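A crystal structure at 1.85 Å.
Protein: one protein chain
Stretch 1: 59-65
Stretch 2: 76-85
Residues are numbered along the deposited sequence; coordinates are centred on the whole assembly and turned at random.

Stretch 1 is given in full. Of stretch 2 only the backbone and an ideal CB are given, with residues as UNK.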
# COMPACT_ATOMS: atom_id res chain seq x y z
N GLU A 59 -5.81 -5.52 11.81
CA GLU A 59 -4.69 -4.83 12.45
C GLU A 59 -4.13 -3.69 11.60
O GLU A 59 -3.84 -2.58 12.09
CB GLU A 59 -3.57 -5.83 12.78
CG GLU A 59 -2.37 -5.24 13.54
CD GLU A 59 -1.44 -6.31 14.15
OE1 GLU A 59 -1.95 -7.37 14.55
OE2 GLU A 59 -0.20 -6.06 14.29
N VAL A 60 -3.95 -3.98 10.31
CA VAL A 60 -3.43 -2.94 9.39
C VAL A 60 -4.48 -1.80 9.20
O VAL A 60 -4.11 -0.61 9.23
CB VAL A 60 -3.04 -3.57 8.06
CG1 VAL A 60 -2.68 -2.50 7.06
CG2 VAL A 60 -1.85 -4.50 8.30
N LYS A 61 -5.74 -2.19 9.05
CA LYS A 61 -6.82 -1.19 8.91
C LYS A 61 -6.94 -0.29 10.15
O LYS A 61 -7.08 0.93 10.02
CB LYS A 61 -8.16 -1.82 8.56
CG LYS A 61 -8.17 -2.43 7.18
CD LYS A 61 -9.42 -3.25 6.94
CE LYS A 61 -9.37 -3.94 5.59
NZ LYS A 61 -10.60 -4.76 5.36
N GLU A 62 -6.84 -0.88 11.34
CA GLU A 62 -6.96 -0.07 12.57
C GLU A 62 -5.80 0.87 12.74
O GLU A 62 -5.99 2.01 13.14
CB GLU A 62 -7.18 -0.87 13.86
CG GLU A 62 -8.55 -1.43 14.01
CD GLU A 62 -9.72 -0.44 14.18
OE1 GLU A 62 -9.64 0.68 14.62
OE2 GLU A 62 -10.81 -0.87 13.92
N LYS A 63 -4.60 0.42 12.37
CA LYS A 63 -3.43 1.29 12.45
C LYS A 63 -3.58 2.48 11.53
O LYS A 63 -3.28 3.58 11.91
CB LYS A 63 -2.15 0.56 12.07
CG LYS A 63 -0.91 1.39 12.26
CD LYS A 63 -0.85 2.17 13.57
CE LYS A 63 0.58 2.54 13.98
NZ LYS A 63 1.46 2.84 12.82
N PHE A 64 -4.00 2.22 10.30
CA PHE A 64 -4.30 3.26 9.33
C PHE A 64 -5.26 4.29 9.91
O PHE A 64 -5.01 5.50 9.88
CB PHE A 64 -4.86 2.66 8.03
CG PHE A 64 -5.22 3.69 6.99
CD1 PHE A 64 -4.26 4.23 6.16
CD2 PHE A 64 -6.54 4.08 6.83
CE1 PHE A 64 -4.61 5.18 5.20
CE2 PHE A 64 -6.90 4.99 5.81
CZ PHE A 64 -5.95 5.52 4.99
N LEU A 65 -6.38 3.83 10.37
CA LEU A 65 -7.39 4.71 10.87
C LEU A 65 -6.95 5.56 12.09
O LEU A 65 -7.31 6.72 12.27
CB LEU A 65 -8.64 3.91 11.20
CG LEU A 65 -9.36 3.27 10.00
CD1 LEU A 65 -10.47 2.43 10.57
CD2 LEU A 65 -9.92 4.36 9.05
N UNK A 76 0.73 9.22 3.03
CA UNK A 76 1.85 9.13 3.94
C UNK A 76 1.75 7.89 4.82
O UNK A 76 2.72 7.13 5.02
CB UNK A 76 1.93 10.39 4.80
N UNK A 77 0.57 7.69 5.37
CA UNK A 77 0.35 6.46 6.20
C UNK A 77 0.53 5.18 5.39
O UNK A 77 1.16 4.20 5.86
CB UNK A 77 -1.05 6.47 6.81
N UNK A 78 -0.06 5.13 4.22
CA UNK A 78 0.11 3.94 3.37
C UNK A 78 1.58 3.64 3.09
O UNK A 78 2.00 2.46 3.11
CB UNK A 78 -0.63 4.13 2.05
N UNK A 79 2.34 4.70 2.82
CA UNK A 79 3.77 4.51 2.57
C UNK A 79 4.47 3.92 3.80
O UNK A 79 5.38 3.08 3.66
CB UNK A 79 4.42 5.84 2.18
N UNK A 80 4.12 4.44 4.96
CA UNK A 80 4.71 3.96 6.23
C UNK A 80 4.34 2.50 6.50
O UNK A 80 5.21 1.69 6.89
CB UNK A 80 4.25 4.83 7.40
N UNK A 81 3.12 2.12 6.17
CA UNK A 81 2.68 0.75 6.26
C UNK A 81 3.39 -0.16 5.28
O UNK A 81 3.76 -1.27 5.63
CB UNK A 81 1.17 0.68 6.03
N UNK A 82 3.62 0.33 4.07
CA UNK A 82 4.40 -0.42 3.06
C UNK A 82 5.86 -0.60 3.48
O UNK A 82 6.47 -1.70 3.36
CB UNK A 82 4.34 0.30 1.71
N UNK A 83 6.40 0.42 4.10
CA UNK A 83 7.75 0.31 4.64
C UNK A 83 7.83 -0.77 5.73
O UNK A 83 8.77 -1.60 5.73
CB UNK A 83 8.20 1.66 5.20
N UNK A 84 6.87 -0.76 6.64
CA UNK A 84 6.75 -1.84 7.70
C UNK A 84 6.68 -3.23 7.05
O UNK A 84 7.38 -4.17 7.46
CB UNK A 84 5.51 -1.62 8.56
N UNK A 85 5.89 -3.35 6.00
CA UNK A 85 5.73 -4.64 5.29
C UNK A 85 6.98 -5.17 4.61
O UNK A 85 7.14 -6.38 4.48
CB UNK A 85 4.64 -4.50 4.23

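The backbone of stretch 2 is helical throughout, with phi between -56° and -66° and psi between -31° and -47°. Its axis comes within 10.3 Å of that of stretch 1, the N-to-C directions differing by 140°.

At position 76 nothing of stretch 1 lies within 5.5 Å of the ideal CB, so the contact sets no requirement. The residue is Glu-76, which makes no contact across the pair.

Position 77 is the tightest point of the register, the CA of 77 lying 6.5 Å from Phe-64 CA. CA-to-CB points toward stretch 1, and the ideal CB is already 4.0 Å from Phe-64 CD1. A compact apolar side chain such as alanine, valine or isoleucine would suit an aromatic neighbour so near. Val-77 is found, chi1 t, its CG1 3.6 Å from Phe-64 CD1, an approach oblique to the ring.

At position 78 CA-to-CB runs sideways and the ideal CB is 5.2 Å from Phe-64 CE1. The ring is best met by an apolar chain long enough to turn back to it: leucine, methionine or isoleucine. Leu-78 (chi1 m, chi2 t) does this, bringing CG to 4.0 Å from Phe-64 CE1, again obliquely.

Position 80 points toward stretch 1 but has no atom of it within 5.5 Å of the ideal CB. A polar or long side chain is as plausible as any. Glu-80 makes no contact here and hydrogen-bonds elsewhere in the structure.

Position 81 points toward stretch 1, the CA of 81 lying 7.8 Å from Val-60 CA and the ideal CB of 81 lying 5.1 Å from Val-60 CG1. That spacing leaves room for a medium or large apolar residue, leucine, isoleucine or methionine. Leu-81 (m, t) spreads its two methyls: CD1 lies 4.2 Å from Val-60 CG1 and 4.1 Å from Phe-64 CB, near the plane of the ring at its edge, while CD2 lies 4.1 Å from Lys-63 CG.

Position 84 points toward stretch 1, yet its ideal CB has nothing within 5.5 Å. The ammonium of Lys-63 extends in this direction, favouring a long acidic or polar side chain. Glu-84 (m, t) reaches it: OE2 is 3.9 Å from Lys-63 NZ, a long salt bridge, with no hydrogen bond.

Positions 79, 82, 83 and 85 are out of reach, and stretch 1 gives no preference; they are Leu-79, Ile-82, Ala-83 and Ala-85.

Stretch 2 (76-85) EVLLELIAEA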
# COMPACT_ATOMS: atom_id res chain seq x y z
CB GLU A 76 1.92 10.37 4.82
CG GLU A 76 3.20 10.32 5.64
CD GLU A 76 3.60 11.67 6.25
OE1 GLU A 76 3.40 11.91 7.47
OE2 GLU A 76 4.11 12.51 5.50
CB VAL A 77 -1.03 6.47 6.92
CG1 VAL A 77 -1.21 5.25 7.78
CG2 VAL A 77 -1.16 7.72 7.79
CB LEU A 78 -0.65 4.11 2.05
CG LEU A 78 -2.19 4.09 2.23
CD1 LEU A 78 -2.88 4.55 0.96
CD2 LEU A 78 -2.72 2.71 2.59
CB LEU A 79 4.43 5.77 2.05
CG LEU A 79 3.92 6.16 0.65
CD1 LEU A 79 4.27 7.60 0.32
CD2 LEU A 79 4.49 5.22 -0.40
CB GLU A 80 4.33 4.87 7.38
CG GLU A 80 4.92 6.24 7.17
CD GLU A 80 4.76 7.19 8.34
OE1 GLU A 80 4.10 6.83 9.32
OE2 GLU A 80 5.32 8.32 8.24
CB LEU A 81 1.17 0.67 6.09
CG LEU A 81 0.39 1.29 7.24
CD1 LEU A 81 -1.13 1.42 6.99
CD2 LEU A 81 0.63 0.51 8.53
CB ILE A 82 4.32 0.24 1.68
CG1 ILE A 82 2.90 0.13 1.15
CG2 ILE A 82 5.33 -0.40 0.73
CD1 ILE A 82 2.58 1.03 -0.05
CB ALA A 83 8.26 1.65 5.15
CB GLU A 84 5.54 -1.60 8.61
CG GLU A 84 5.71 -0.48 9.65
CD GLU A 84 4.42 -0.05 10.38
OE1 GLU A 84 3.76 -0.93 10.96
OE2 GLU A 84 4.04 1.16 10.39
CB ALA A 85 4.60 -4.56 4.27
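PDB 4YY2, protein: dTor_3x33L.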